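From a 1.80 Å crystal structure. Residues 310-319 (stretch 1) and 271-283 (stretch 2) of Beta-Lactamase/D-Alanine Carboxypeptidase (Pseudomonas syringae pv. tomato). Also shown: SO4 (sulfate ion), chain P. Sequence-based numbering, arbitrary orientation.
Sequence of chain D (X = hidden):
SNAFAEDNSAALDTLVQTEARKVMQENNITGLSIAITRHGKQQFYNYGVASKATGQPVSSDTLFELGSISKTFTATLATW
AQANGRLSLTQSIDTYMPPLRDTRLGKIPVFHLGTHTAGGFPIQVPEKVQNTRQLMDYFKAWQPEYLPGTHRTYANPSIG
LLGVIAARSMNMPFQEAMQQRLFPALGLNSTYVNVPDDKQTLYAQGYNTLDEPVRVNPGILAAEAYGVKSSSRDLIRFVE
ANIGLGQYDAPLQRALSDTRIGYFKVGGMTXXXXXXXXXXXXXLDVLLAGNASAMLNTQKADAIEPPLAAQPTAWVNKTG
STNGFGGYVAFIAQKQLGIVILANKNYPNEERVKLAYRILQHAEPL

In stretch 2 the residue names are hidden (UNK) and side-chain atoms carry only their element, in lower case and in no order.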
# COMPACT_ATOMS: atom_id res chain seq x y z
N ALA D 310 10.39 -1.30 -14.23
CA ALA D 310 9.65 -2.38 -13.54
C ALA D 310 10.38 -3.69 -13.78
O ALA D 310 10.76 -4.00 -14.93
CB ALA D 310 8.22 -2.47 -14.04
N GLN D 311 10.64 -4.42 -12.69
CA GLN D 311 11.41 -5.66 -12.74
C GLN D 311 10.45 -6.85 -12.62
O GLN D 311 9.94 -7.13 -11.52
CB GLN D 311 12.45 -5.69 -11.61
CG GLN D 311 13.58 -4.67 -11.77
CD GLN D 311 14.29 -4.78 -13.12
OE1 GLN D 311 14.47 -3.79 -13.84
NE2 GLN D 311 14.65 -6.00 -13.48
N PRO D 312 10.21 -7.57 -13.74
CA PRO D 312 9.25 -8.69 -13.67
C PRO D 312 9.56 -9.81 -12.67
O PRO D 312 8.63 -10.50 -12.21
CB PRO D 312 9.26 -9.24 -15.10
CG PRO D 312 9.60 -8.07 -15.94
CD PRO D 312 10.63 -7.33 -15.14
N THR D 313 10.83 -10.02 -12.37
CA THR D 313 11.26 -11.12 -11.50
C THR D 313 11.28 -10.75 -10.01
O THR D 313 11.52 -11.61 -9.17
CB THR D 313 12.67 -11.61 -11.90
OG1 THR D 313 13.55 -10.49 -11.97
CG2 THR D 313 12.64 -12.31 -13.24
N ALA D 314 11.03 -9.47 -9.67
CA ALA D 314 11.21 -8.99 -8.29
C ALA D 314 9.98 -9.26 -7.44
O ALA D 314 8.86 -9.06 -7.90
CB ALA D 314 11.49 -7.49 -8.27
N TRP D 315 10.21 -9.66 -6.20
CA TRP D 315 9.16 -9.75 -5.18
C TRP D 315 8.73 -8.35 -4.74
O TRP D 315 9.43 -7.68 -3.98
CB TRP D 315 9.68 -10.57 -3.99
CG TRP D 315 8.72 -10.79 -2.87
CD1 TRP D 315 8.35 -9.90 -1.89
CD2 TRP D 315 8.04 -12.02 -2.57
NE1 TRP D 315 7.47 -10.50 -1.02
CE2 TRP D 315 7.26 -11.79 -1.42
CE3 TRP D 315 7.99 -13.27 -3.19
CZ2 TRP D 315 6.44 -12.79 -0.87
CZ3 TRP D 315 7.17 -14.27 -2.65
CH2 TRP D 315 6.41 -14.02 -1.49
N VAL D 316 7.56 -7.92 -5.20
CA VAL D 316 7.05 -6.60 -4.89
C VAL D 316 6.00 -6.76 -3.81
O VAL D 316 5.07 -7.58 -3.95
CB VAL D 316 6.43 -5.91 -6.11
CG1 VAL D 316 5.97 -4.49 -5.75
CG2 VAL D 316 7.40 -5.92 -7.28
N ASN D 317 6.14 -6.00 -2.73
CA ASN D 317 5.23 -6.12 -1.61
C ASN D 317 4.87 -4.81 -0.92
O ASN D 317 5.54 -3.80 -1.12
CB ASN D 317 5.75 -7.16 -0.59
CG ASN D 317 6.97 -6.69 0.19
OD1 ASN D 317 7.52 -5.60 -0.03
ND2 ASN D 317 7.38 -7.50 1.14
N LYS D 318 3.80 -4.85 -0.13
CA LYS D 318 3.48 -3.78 0.79
C LYS D 318 2.75 -4.34 2.01
O LYS D 318 1.75 -5.07 1.87
CB LYS D 318 2.64 -2.72 0.08
CG LYS D 318 2.37 -1.44 0.87
CD LYS D 318 3.61 -0.56 1.03
CE LYS D 318 3.42 0.47 2.14
NZ LYS D 318 3.77 -0.02 3.50
N THR D 319 3.27 -4.01 3.20
CA THR D 319 2.56 -4.24 4.44
C THR D 319 1.60 -3.09 4.68
O THR D 319 1.79 -1.97 4.18
CB THR D 319 3.51 -4.39 5.64
OG1 THR D 319 4.41 -3.27 5.71
CG2 THR D 319 4.32 -5.64 5.55
N UNK D 271 13.30 0.69 -3.15
CA UNK D 271 12.12 1.54 -2.91
C UNK D 271 11.49 1.97 -4.24
O UNK D 271 12.15 2.64 -5.06
n UNK D 271 9.07 3.00 -1.23
c UNK D 271 12.50 2.80 -2.11
c UNK D 271 10.33 3.09 -0.83
c UNK D 271 11.32 3.73 -1.79
o UNK D 271 10.71 2.66 0.25
N UNK D 272 10.20 1.64 -4.43
CA UNK D 272 9.42 2.12 -5.58
C UNK D 272 8.57 3.32 -5.14
O UNK D 272 8.88 3.95 -4.11
o UNK D 272 10.64 -0.24 -6.32
o UNK D 272 8.75 -1.27 -6.90
c UNK D 272 8.57 0.98 -6.15
c UNK D 272 9.38 -0.27 -6.48
N UNK D 273 7.55 3.68 -5.91
CA UNK D 273 6.58 4.67 -5.48
C UNK D 273 5.53 3.97 -4.61
O UNK D 273 4.63 3.29 -5.11
c UNK D 273 5.56 6.83 -6.37
c UNK D 273 6.79 7.71 -6.29
c UNK D 273 4.58 7.39 -7.38
c UNK D 273 5.95 5.39 -6.69
N UNK D 274 5.72 4.10 -3.31
CA UNK D 274 4.97 3.37 -2.27
C UNK D 274 5.29 1.85 -2.22
O UNK D 274 5.61 1.33 -1.15
c UNK D 274 3.47 3.65 -2.36
N UNK D 275 5.24 1.14 -3.36
CA UNK D 275 5.70 -0.25 -3.39
C UNK D 275 7.18 -0.38 -2.95
O UNK D 275 7.98 0.55 -3.09
c UNK D 275 0.85 -2.54 -5.43
n UNK D 275 2.26 -0.77 -6.50
c UNK D 275 2.00 -1.78 -5.61
c UNK D 275 0.86 -3.48 -4.43
c UNK D 275 3.16 -1.96 -4.82
c UNK D 275 2.00 -3.71 -3.65
c UNK D 275 4.14 -1.03 -5.27
c UNK D 275 5.53 -0.89 -4.77
c UNK D 275 3.56 -0.34 -6.30
c UNK D 275 3.15 -2.95 -3.83
N UNK D 276 7.49 -1.55 -2.38
CA UNK D 276 8.84 -1.96 -2.03
C UNK D 276 9.10 -3.30 -2.69
O UNK D 276 8.17 -4.13 -2.77
o UNK D 276 9.19 -1.75 2.30
c UNK D 276 8.56 -0.77 0.18
c UNK D 276 8.74 -0.75 1.69
c UNK D 276 8.94 -2.08 -0.50
o UNK D 276 8.38 0.30 2.27
N UNK D 277 10.33 -3.52 -3.17
CA UNK D 277 10.64 -4.78 -3.88
C UNK D 277 12.02 -5.32 -3.60
O UNK D 277 12.90 -4.61 -3.10
c UNK D 277 10.45 -4.63 -5.40
n UNK D 277 10.13 -3.16 -7.93
c UNK D 277 11.55 -3.82 -6.09
o UNK D 277 12.27 -3.70 -8.40
c UNK D 277 11.33 -3.57 -7.58
N UNK D 278 12.20 -6.59 -3.96
CA UNK D 278 13.44 -7.32 -3.70
C UNK D 278 13.81 -8.10 -4.96
O UNK D 278 12.97 -8.82 -5.50
c UNK D 278 11.03 -6.63 0.12
c UNK D 278 13.72 -7.09 -0.32
c UNK D 278 13.32 -6.41 0.82
c UNK D 278 12.81 -7.56 -1.25
c UNK D 278 11.97 -6.18 1.04
c UNK D 278 11.44 -7.32 -1.01
c UNK D 278 13.27 -8.27 -2.50
o UNK D 278 11.58 -5.49 2.17
N UNK D 279 15.06 -7.95 -5.42
CA UNK D 279 15.45 -8.64 -6.63
C UNK D 279 15.70 -10.13 -6.42
O UNK D 279 16.15 -10.55 -5.35
c UNK D 279 17.33 -7.48 -5.74
c UNK D 279 16.14 -7.08 -4.91
c UNK D 279 16.74 -7.92 -7.04
N UNK D 280 15.39 -10.90 -7.44
CA UNK D 280 15.69 -12.33 -7.49
C UNK D 280 17.21 -12.52 -7.38
O UNK D 280 17.97 -11.66 -7.86
c UNK D 280 16.01 -12.47 -10.01
c UNK D 280 15.16 -12.93 -8.82
o UNK D 280 15.16 -14.36 -8.76
N UNK D 281 17.67 -13.62 -6.74
CA UNK D 281 16.92 -14.64 -6.00
C UNK D 281 16.41 -14.16 -4.63
O UNK D 281 17.13 -13.47 -3.89
c UNK D 281 19.07 -14.04 -6.99
c UNK D 281 17.94 -15.78 -5.83
c UNK D 281 19.27 -15.15 -6.01
N UNK D 282 15.18 -14.56 -4.32
CA UNK D 282 14.44 -14.06 -3.16
C UNK D 282 14.77 -14.90 -1.92
O UNK D 282 14.57 -16.11 -1.93
c UNK D 282 12.91 -14.11 -3.43
c UNK D 282 11.28 -13.74 -5.33
c UNK D 282 12.57 -13.30 -4.68
c UNK D 282 12.12 -13.57 -2.23
N UNK D 283 15.30 -14.25 -0.88
CA UNK D 283 15.64 -14.89 0.39
C UNK D 283 14.70 -14.40 1.49
O UNK D 283 14.57 -13.18 1.70
n UNK D 283 19.37 -16.91 -0.97
c UNK D 283 18.09 -15.39 -0.05
c UNK D 283 18.39 -16.71 -0.03
c UNK D 283 17.10 -14.60 0.75
n UNK D 283 18.90 -14.82 -1.01
c UNK D 283 19.65 -15.76 -1.55
S SO4 P . 3.33 -0.32 7.60
O1 SO4 P . 4.33 -0.43 8.68
O2 SO4 P . 4.00 -0.24 6.28
O3 SO4 P . 2.56 0.93 7.81
O4 SO4 P . 2.42 -1.49 7.58
O HOH W 1 9.14 -4.50 2.11
O HOH W 2 6.35 -0.66 3.79
O HOH W 3 9.18 -3.76 -10.40
O HOH W 4 14.62 -9.55 -9.74

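Position 271 carries three carbons, the third bearing one oxygen and one nitrogen, beyond reach of stretch 1. This amide is Gln 271, and its NE2 donates to the backbone O of position 272, 3.0 Å away, a bond within its own stretch. At 272, two carbons, the second carrying two oxygens, make a short carboxylate: Asp 272; OD2 lies 4.4 Å from CG1 of Val 316. Position 273, four carbons forked at the second, is Leu 273, an apolar side chain that suits a buried site away from the contact. At 274 a single carbon marks Ala 274. Its phi of 70° is unusual for a residue with a CB, and its backbone O lies 3.5 Å from CD of Lys 318.

Position 275 holds one carbon, then fused five- and six-membered rings with eight carbons and one nitrogen: Trp 275. Its broad indole covers apolar surface, with CE3 3.7 Å from CG1 of Val 316 and CZ3 3.9 Å from CB of Lys 318.

Position 276 has three carbons, the third bearing two oxygens, so it is Glu 276. Its extended carboxylate reaches water 1, which donates to OE1 and also to OD1 of Asn 317. Position 277 has three carbons ending in one oxygen and one nitrogen, with its CB 3.8 Å from CG2 of Val 316. This is Gln 277; NE2 donates to a water that also accepts from N of Gln 311, and makes a weak hydrogen bond to OD2 of Asp 272, 2.6 Å away. Position 278, one carbon and a six-carbon ring bearing an oxygen, is Tyr 278. The ring packs CD2 4.1 Å from CD1 of Trp 315, while OH donates to water 1.

At 279 three carbons close onto the backbone N: Pro 279, whose ring points away and whose lack of an N-H costs no bond to stretch 1. Position 280, one carbon carrying an oxygen and a carbon, is Thr 280, whose methyl CG2 lies 3.7 Å from OG1 of Thr 313. Position 281 closes another such ring, Pro 281, after a cis peptide bond, which proline tolerates best. Position 282 has four carbons forked at the first, one arm two carbons long: Ile 282, whose longer arm brings CD1 3.8 Å from CB of Trp 315. Position 283, with a five-membered ring of three carbons and two nitrogens, is His 283, a polar residue at an exposed helix N-cap, clear of stretch 1.

The contact is an antiparallel ladder. Asn 317 N donates to Glu 276 O (2.8 Å) and Glu 276 N to Asn 317 O (3.2 Å); Trp 315 N to Tyr 278 O and Tyr 278 N to Trp 315 O are both 3.0 Å. Val 316 and Gln 277 face the other side, where Val 316 packs on Trp 275, while water 1 links Glu 276, Tyr 278 and Asn 317.

Stretch 2, residues 271-283: QDLAWEQYPTPIH
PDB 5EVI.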